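Local atomic coordinates of putative antibiotic biosynthesis monooxygenase (Bacteroides thetaiotaomicron, PDB entry 3KKF), a protein that is probably an oxidoreductase of the antibiotic biosynthesis monooxygenase family, forms a dimer and binds calcium, its substrate being unknown. Residues L43-E48 / N53-L58; M34-G39 / T73-K78. All coordinates share one frame; numbering follows the deposited sequence.

Contact 1 of 2, residues L43-E48 / N53-L58; sequences LYAVAE and NHVTIL
Strands 43-48 and 54-58 run antiparallel as the two arms of a beta hairpin, their axes 4.4 Å apart at closest approach and 160° apart in direction. Tyr44 with Leu58 and Val46 with Thr56 are hydrogen-bonded pairs, each bonded both ways; Val46 N reaches Thr56 O at 2.9 Å. A fifth backbone bond, Glu48 N to His54 O, closes the ladder. Ala45 faces Ile57 and Ala47 faces Val55 on the side of helix 19-36. There Ile57 CG1, anti to its own carbonyl carbon (chi1 -48°), comes within 3.8 Å of Ala45 CB, while Val55 CG1 and CG2 turn to Ala45 and Ala47. On the other face Tyr44 CB meets Leu58 CB, Tyr44 touches Met104, and Val46 and Thr56 pack on Ala95 and Leu9 of the second subunit. The extended Glu48 chain lies over the CB of His54, with Glu48 CD 3.7 Å from His54 CB. Its OE1 forms a salt bridge with Arg51. Glu48 OE2 accepts from a water 2.7 Å away that also bonds to Thr56 OG1; a second water's bond to His54 ND1 is doubtfully short. Glu48 thus links the turn residue Arg51 and, through water, the facing strand at Thr56.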
ATOM      1  N   LEU A  43      -8.928  -2.595  -1.833  1.00  9.28           N
ATOM      2  CA  LEU A  43      -8.375  -1.887  -2.994  1.00  8.87           C
ATOM      3  C   LEU A  43      -8.110  -0.498  -2.391  1.00  8.96           C
ATOM      4  O   LEU A  43      -9.026   0.348  -2.318  1.00  9.57           O
ATOM      5  CB  LEU A  43      -9.319  -1.819  -4.184  1.00  9.04           C
ATOM      6  CG  LEU A  43      -9.704  -3.179  -4.774  1.00  9.10           C
ATOM      7  CD1 LEU A  43     -10.889  -3.087  -5.757  1.00 11.25           C
ATOM      8  CD2 LEU A  43      -8.482  -3.861  -5.438  1.00 11.51           C
ATOM      9  N   TYR A  44      -6.903  -0.274  -1.880  1.00  9.01           N
ATOM     10  CA  TYR A  44      -6.543   0.953  -1.179  1.00  8.89           C
ATOM     11  C   TYR A  44      -5.690   1.822  -2.102  1.00  8.76           C
ATOM     12  O   TYR A  44      -4.477   1.609  -2.243  1.00  9.34           O
ATOM     13  CB  TYR A  44      -5.832   0.664   0.153  1.00  9.12           C
ATOM     14  CG  TYR A  44      -5.729   1.885   1.046  1.00  9.35           C
ATOM     15  CD1 TYR A  44      -6.741   2.202   1.967  1.00 11.29           C
ATOM     16  CD2 TYR A  44      -4.650   2.741   0.962  1.00  9.65           C
ATOM     17  CE1 TYR A  44      -6.644   3.336   2.785  1.00 11.31           C
ATOM     18  CE2 TYR A  44      -4.561   3.871   1.774  1.00 10.47           C
ATOM     19  CZ  TYR A  44      -5.546   4.148   2.672  1.00 11.46           C
ATOM     20  OH  TYR A  44      -5.403   5.261   3.457  1.00 14.23           O
ATOM     21  N   ALA A  45      -6.344   2.784  -2.773  1.00  8.90           N
ATOM     22  CA  ALA A  45      -5.691   3.659  -3.737  1.00  8.96           C
ATOM     23  C   ALA A  45      -5.232   4.946  -3.092  1.00  8.98           C
ATOM     24  O   ALA A  45      -5.942   5.516  -2.277  1.00  9.75           O
ATOM     25  CB  ALA A  45      -6.660   3.966  -4.918  1.00  9.08           C
ATOM     26  N   VAL A  46      -4.016   5.381  -3.449  1.00  8.38           N
ATOM     27  CA  VAL A  46      -3.485   6.665  -3.007  1.00  8.40           C
ATOM     28  C   VAL A  46      -2.873   7.396  -4.204  1.00  8.86           C
ATOM     29  O   VAL A  46      -2.397   6.773  -5.165  1.00  9.85           O
ATOM     30  CB  VAL A  46      -2.392   6.508  -1.909  1.00  8.66           C
ATOM     31  CG1 VAL A  46      -2.916   5.692  -0.721  1.00 10.38           C
ATOM     32  CG2 VAL A  46      -1.098   5.870  -2.472  1.00 10.49           C
ATOM     33  N   ALA A  47      -2.949   8.734  -4.158  1.00  9.29           N
ATOM     34  CA  ALA A  47      -2.339   9.597  -5.172  1.00  9.61           C
ATOM     35  C   ALA A  47      -1.143  10.297  -4.546  1.00  9.89           C
ATOM     36  O   ALA A  47      -1.218  10.766  -3.421  1.00 11.26           O
ATOM     37  CB  ALA A  47      -3.346  10.625  -5.688  1.00 10.97           C
ATOM     38  N   GLU A  48      -0.047  10.372  -5.257  1.00 10.39           N
ATOM     39  CA  GLU A  48       1.142  11.054  -4.744  1.00 11.67           C
ATOM     40  C   GLU A  48       0.833  12.555  -4.620  1.00 12.33           C
ATOM     41  O   GLU A  48       0.372  13.155  -5.581  1.00 13.25           O
ATOM     42  CB  GLU A  48       2.369  10.785  -5.655  1.00 12.36           C
ATOM     43  CG  GLU A  48       2.690   9.278  -5.792  1.00 14.10           C
ATOM     44  CD  GLU A  48       3.959   8.976  -6.510  1.00 16.15           C
ATOM     45  OE1 GLU A  48       4.793   9.887  -6.684  1.00 17.53           O
ATOM     46  OE2 GLU A  48       4.123   7.792  -6.907  1.00 18.18           O
ATOM     47  N   ASN A  53      -1.260  12.598 -10.559  1.00 11.16           N
ATOM     48  CA  ASN A  53      -1.585  11.631 -11.622  1.00 10.95           C
ATOM     49  C   ASN A  53      -0.806  10.308 -11.504  1.00 10.91           C
ATOM     50  O   ASN A  53      -0.920   9.466 -12.373  1.00 11.31           O
ATOM     51  CB  ASN A  53      -1.382  12.253 -13.013  1.00 11.66           C
ATOM     52  CG  ASN A  53       0.042  12.565 -13.300  1.00 13.12           C
ATOM     53  OD1 ASN A  53       0.741  13.184 -12.459  1.00 14.48           O
ATOM     54  ND2 ASN A  53       0.521  12.155 -14.495  1.00 13.79           N
ATOM     55  N   HIS A  54      -0.013  10.195 -10.447  1.00 10.29           N
ATOM     56  CA  HIS A  54       0.700   8.949 -10.106  1.00 10.31           C
ATOM     57  C   HIS A  54      -0.093   8.317  -8.943  1.00 10.24           C
ATOM     58  O   HIS A  54      -0.113   8.831  -7.839  1.00 11.68           O
ATOM     59  CB  HIS A  54       2.135   9.215  -9.695  1.00 11.51           C
ATOM     60  CG  HIS A  54       3.026   9.610 -10.826  1.00 11.93           C
ATOM     61  ND1 HIS A  54       4.233   8.995 -11.059  1.00 13.81           N
ATOM     62  CD2 HIS A  54       2.877  10.519 -11.815  1.00 13.72           C
ATOM     63  CE1 HIS A  54       4.800   9.537 -12.126  1.00 16.38           C
ATOM     64  NE2 HIS A  54       3.998  10.455 -12.606  1.00 16.08           N
ATOM     65  N   VAL A  55      -0.786   7.222  -9.236  1.00 10.53           N
ATOM     66  CA  VAL A  55      -1.621   6.521  -8.290  1.00 10.72           C
ATOM     67  C   VAL A  55      -1.045   5.106  -8.008  1.00 10.43           C
ATOM     68  O   VAL A  55      -0.615   4.391  -8.929  1.00 12.25           O
ATOM     69  CB  VAL A  55      -3.078   6.416  -8.836  1.00 10.75           C
ATOM     70  CG1 VAL A  55      -3.939   5.426  -8.016  1.00 13.46           C
ATOM     71  CG2 VAL A  55      -3.720   7.819  -8.914  1.00 12.29           C
ATOM     72  N   THR A  56      -1.005   4.724  -6.737  1.00  9.63           N
ATOM     73  CA  THR A  56      -0.617   3.380  -6.334  1.00  9.66           C
ATOM     74  C   THR A  56      -1.800   2.751  -5.630  1.00  9.15           C
ATOM     75  O   THR A  56      -2.432   3.401  -4.769  1.00  8.97           O
ATOM     76  CB  THR A  56       0.606   3.396  -5.408  1.00 10.83           C
ATOM     77  OG1 THR A  56       1.748   3.790  -6.138  1.00 12.74           O
ATOM     78  CG2 THR A  56       0.907   1.993  -4.824  1.00 11.99           C
ATOM     79  N   ILE A  57      -2.134   1.510  -5.992  1.00  9.06           N
ATOM     80  CA  ILE A  57      -3.203   0.799  -5.338  1.00  9.34           C
ATOM     81  C   ILE A  57      -2.649  -0.471  -4.666  1.00  8.95           C
ATOM     82  O   ILE A  57      -2.030  -1.311  -5.330  1.00  9.78           O
ATOM     83  CB  ILE A  57      -4.346   0.376  -6.331  1.00  9.65           C
ATOM     84  CG1 ILE A  57      -4.765   1.550  -7.230  1.00 10.30           C
ATOM     85  CG2 ILE A  57      -5.560  -0.187  -5.557  1.00 11.03           C
ATOM     86  CD1 ILE A  57      -5.842   1.219  -8.184  1.00 12.73           C
ATOM     87  N   LEU A  58      -2.877  -0.593  -3.362  1.00  8.79           N
ATOM     88  CA  LEU A  58      -2.618  -1.846  -2.646  1.00  8.87           C
ATOM     89  C   LEU A  58      -3.870  -2.696  -2.826  1.00  9.08           C
ATOM     90  O   LEU A  58      -4.970  -2.328  -2.439  1.00  9.30           O
ATOM     91  CB  LEU A  58      -2.366  -1.603  -1.161  1.00  9.56           C
ATOM     92  CG  LEU A  58      -2.222  -2.876  -0.298  1.00 10.33           C
ATOM     93  CD1 LEU A  58      -1.051  -3.800  -0.698  1.00 12.33           C
ATOM     94  CD2 LEU A  58      -2.113  -2.490   1.175  1.00 12.34           C
TER
HETATM   95  O   HOH W   1       2.007   6.147  -7.293  1.00 18.54           O
HETATM   96  O   HOH W   2       5.022   7.573  -9.284  1.00 22.06           O

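Contact 2 of 2, residues M34-G39 / T73-K78; sequences MRLEPG and TPHFKK
Glu37 reaches across to the edge of the His75 imidazole, where His75 NE2 donates to Glu37 OE2 at 2.9 Å with an N-H...O angle of 156°. The acceptor lies close to the ring plane, but the ring and carboxylate planes are turned 72° apart, and the N-H meets OE2 from above the carboxylate plane. The two side chains reach towards each other from their own segments, the glutamate extended beyond CG, and Glu37 OE1 rests 3.9 Å from Thr73 CG2. Thr73 is the N-cap of helix 74-83: its OG1 accepts from Phe76 N at 3.1 Å. With chi1 of 66°, OG1 sits between the backbone N and carbonyl carbon, and it also lies 3.2 Å above the His75 ring plane, over the centre. That hydroxyl bonds to His70 O as well. Leu36 CD1 comes obliquely to His75 CE1 at 4.3 Å, on the other side of the ring plane from Thr73 OG1. Glu37 OE2 has a second histidine partner in His70 ND1, so two imidazoles share one carboxylate oxygen. The contact joins the residue just past helix 19-36 to the first turn of helix 74-83, whose His75 also packs on Glu29, Val32 and Ser33 of helix 19-36.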
HETATM    1  N   MSE A  34     -15.791  -3.201  -3.198  1.00 10.49           N
HETATM    2  CA  MSE A  34     -15.781  -3.413  -1.766  1.00 11.09           C
HETATM    3  C   MSE A  34     -17.176  -3.824  -1.273  1.00 11.39           C
HETATM    4  O   MSE A  34     -17.314  -4.718  -0.423  1.00 12.58           O
HETATM    5  CB  MSE A  34     -15.300  -2.166  -1.016  1.00 11.68           C
HETATM    6  CG  MSE A  34     -13.842  -1.818  -1.256  1.00 11.89           C
HETATM    7 SE   MSE A  34     -12.604  -3.115  -0.593  0.75 13.53          SE
HETATM    8  CE  MSE A  34     -12.772  -2.828   1.313  1.00 13.31           C
ATOM      9  N   ARG A  35     -18.212  -3.204  -1.820  1.00 11.60           N
ATOM     10  CA  ARG A  35     -19.601  -3.464  -1.448  0.50 12.27           C
ATOM     11  C   ARG A  35     -20.106  -4.850  -1.844  1.00 12.00           C
ATOM     12  O   ARG A  35     -20.817  -5.509  -1.094  1.00 12.52           O
ATOM     13  CB  ARG A  35     -20.505  -2.402  -2.150  0.50 12.68           C
ATOM     14  CG  ARG A  35     -22.059  -2.534  -1.917  0.50 13.22           C
ATOM     15  CD  ARG A  35     -22.842  -1.459  -2.702  0.50 15.04           C
ATOM     16  N   LEU A  36     -19.761  -5.267  -3.057  1.00 11.55           N
ATOM     17  CA  LEU A  36     -20.321  -6.482  -3.641  1.00 12.13           C
ATOM     18  C   LEU A  36     -19.516  -7.755  -3.598  1.00 12.17           C
ATOM     19  O   LEU A  36     -20.105  -8.839  -3.688  1.00 14.03           O
ATOM     20  CB  LEU A  36     -20.639  -6.220  -5.131  1.00 12.70           C
ATOM     21  CG  LEU A  36     -21.635  -5.142  -5.534  1.00 14.60           C
ATOM     22  CD1 LEU A  36     -21.863  -5.233  -7.044  1.00 16.29           C
ATOM     23  CD2 LEU A  36     -22.942  -5.288  -4.782  1.00 16.89           C
ATOM     24  N   GLU A  37     -18.201  -7.663  -3.500  1.00 11.30           N
ATOM     25  CA  GLU A  37     -17.342  -8.844  -3.659  1.00 10.83           C
ATOM     26  C   GLU A  37     -16.659  -9.267  -2.366  1.00 10.47           C
ATOM     27  O   GLU A  37     -15.719  -8.630  -1.932  1.00 10.69           O
ATOM     28  CB  GLU A  37     -16.287  -8.541  -4.730  1.00 10.85           C
ATOM     29  CG  GLU A  37     -16.833  -8.110  -6.089  1.00 10.97           C
ATOM     30  CD  GLU A  37     -15.730  -8.024  -7.116  1.00 10.73           C
ATOM     31  OE1 GLU A  37     -15.184  -9.080  -7.496  1.00 10.85           O
ATOM     32  OE2 GLU A  37     -15.356  -6.905  -7.493  1.00 10.91           O
ATOM     33  N   PRO A  38     -17.124 -10.378  -1.750  1.00 11.50           N
ATOM     34  CA  PRO A  38     -16.494 -10.801  -0.509  1.00 11.31           C
ATOM     35  C   PRO A  38     -14.989 -11.158  -0.626  1.00 11.12           C
ATOM     36  O   PRO A  38     -14.252 -11.018   0.342  1.00 12.01           O
ATOM     37  CB  PRO A  38     -17.322 -12.035  -0.099  1.00 12.26           C
ATOM     38  CG  PRO A  38     -18.628 -11.801  -0.721  1.00 13.60           C
ATOM     39  CD  PRO A  38     -18.320 -11.186  -2.040  1.00 11.88           C
ATOM     40  N   GLY A  39     -14.569 -11.568  -1.820  1.00 10.63           N
ATOM     41  CA  GLY A  39     -13.188 -11.923  -2.112  1.00 10.43           C
ATOM     42  C   GLY A  39     -12.256 -10.755  -2.379  1.00 10.24           C
ATOM     43  O   GLY A  39     -11.067 -10.941  -2.509  1.00 10.85           O
ATOM     44  N   THR A  73     -16.206  -8.782 -13.694  1.00 11.38           N
ATOM     45  CA  THR A  73     -17.420  -8.074 -13.272  1.00 11.31           C
ATOM     46  C   THR A  73     -17.777  -6.879 -14.190  1.00 11.30           C
ATOM     47  O   THR A  73     -16.876  -6.250 -14.802  1.00 12.15           O
ATOM     48  CB  THR A  73     -17.322  -7.533 -11.840  1.00 11.03           C
ATOM     49  OG1 THR A  73     -16.315  -6.520 -11.777  1.00 11.21           O
ATOM     50  CG2 THR A  73     -17.076  -8.615 -10.825  1.00 10.95           C
ATOM     51  N   PRO A  74     -19.088  -6.546 -14.286  1.00 11.87           N
ATOM     52  CA  PRO A  74     -19.440  -5.386 -15.082  1.00 11.95           C
ATOM     53  C   PRO A  74     -18.823  -4.085 -14.548  1.00 11.75           C
ATOM     54  O   PRO A  74     -18.476  -3.197 -15.342  1.00 12.61           O
ATOM     55  CB  PRO A  74     -20.958  -5.358 -14.996  1.00 12.70           C
ATOM     56  CG  PRO A  74     -21.343  -6.757 -14.796  1.00 13.20           C
ATOM     57  CD  PRO A  74     -20.288  -7.329 -13.914  1.00 12.26           C
ATOM     58  N   HIS A  75     -18.680  -3.954 -13.234  1.00 11.86           N
ATOM     59  CA  HIS A  75     -18.108  -2.724 -12.689  1.00 11.53           C
ATOM     60  C   HIS A  75     -16.613  -2.598 -13.036  1.00 11.40           C
ATOM     61  O   HIS A  75     -16.153  -1.523 -13.377  1.00 11.29           O
ATOM     62  CB  HIS A  75     -18.400  -2.545 -11.192  1.00 11.45           C
ATOM     63  CG  HIS A  75     -17.990  -3.685 -10.327  1.00 11.29           C
ATOM     64  ND1 HIS A  75     -18.798  -4.790 -10.107  1.00 11.78           N
ATOM     65  CD2 HIS A  75     -16.875  -3.880  -9.588  1.00 10.89           C
ATOM     66  CE1 HIS A  75     -18.196  -5.607  -9.262  1.00 11.60           C
ATOM     67  NE2 HIS A  75     -17.028  -5.076  -8.932  1.00 11.56           N
ATOM     68  N   PHE A  76     -15.852  -3.688 -12.955  1.00 11.26           N
ATOM     69  CA  PHE A  76     -14.456  -3.627 -13.387  1.00 11.89           C
ATOM     70  C   PHE A  76     -14.389  -3.280 -14.883  1.00 11.91           C
ATOM     71  O   PHE A  76     -13.562  -2.471 -15.293  1.00 12.83           O
ATOM     72  CB  PHE A  76     -13.710  -4.941 -13.123  1.00 11.95           C
ATOM     73  CG  PHE A  76     -12.276  -4.869 -13.517  1.00 12.16           C
ATOM     74  CD1 PHE A  76     -11.368  -4.199 -12.721  1.00 11.55           C
ATOM     75  CD2 PHE A  76     -11.847  -5.382 -14.735  1.00 12.41           C
ATOM     76  CE1 PHE A  76     -10.051  -4.090 -13.096  1.00 12.89           C
ATOM     77  CE2 PHE A  76     -10.509  -5.268 -15.113  1.00 13.64           C
ATOM     78  CZ  PHE A  76      -9.628  -4.621 -14.286  1.00 13.71           C
ATOM     79  N   LYS A  77     -15.258  -3.887 -15.691  1.00 12.85           N
ATOM     80  CA  LYS A  77     -15.325  -3.639 -17.164  0.50 13.59           C
ATOM     81  C   LYS A  77     -15.541  -2.151 -17.467  1.00 13.65           C
ATOM     82  O   LYS A  77     -14.910  -1.576 -18.353  1.00 13.53           O
ATOM     83  CB  LYS A  77     -16.498  -4.461 -17.788  0.50 14.17           C
ATOM     84  CG  LYS A  77     -16.700  -4.315 -19.360  0.50 16.02           C
ATOM     85  CD  LYS A  77     -18.006  -5.035 -19.835  0.50 17.78           C
ATOM     86  CE  LYS A  77     -18.064  -5.238 -21.349  0.50 19.59           C
ATOM     87  NZ  LYS A  77     -17.168  -6.352 -21.802  0.50 21.24           N
ATOM     88  N   LYS A  78     -16.482  -1.557 -16.749  1.00 12.71           N
ATOM     89  CA  LYS A  78     -16.798  -0.128 -16.959  1.00 12.40           C
ATOM     90  C   LYS A  78     -15.530   0.708 -16.723  1.00 12.11           C
ATOM     91  O   LYS A  78     -15.209   1.587 -17.511  1.00 12.36           O
ATOM     92  CB  LYS A  78     -17.902   0.341 -16.000  1.00 12.56           C
ATOM     93  CG  LYS A  78     -18.172   1.860 -16.100  1.00 12.53           C
ATOM     94  CD  LYS A  78     -19.246   2.326 -15.211  1.00 12.47           C
ATOM     95  CE  LYS A  78     -19.417   3.837 -15.345  1.00 12.96           C
ATOM     96  NZ  LYS A  78     -20.427   4.401 -14.420  1.00 14.63           N
TER

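In the fold
The chain passes from the end of helix 19-36 in contact 2 straight into strand 40-48, makes the hairpin of contact 1, and returns through helix 64-71 to helix 74-83, the other half of contact 2. The centres lie 18 Å apart on opposite sides of the chain's centre, yet the two meet where Met34 SE (a selenomethionine) packs 3.9 Å from Leu43 N. Contact 1 supplies two neighbouring strands of the four-stranded antiparallel sheet; contact 2 ties helix 74-83 to helix 19-36, which packs on that sheet, the alpha/beta layout of the dimeric alpha-beta barrel clan. Both touch the second subunit, where strand 40-48 continues the sheet across the interface.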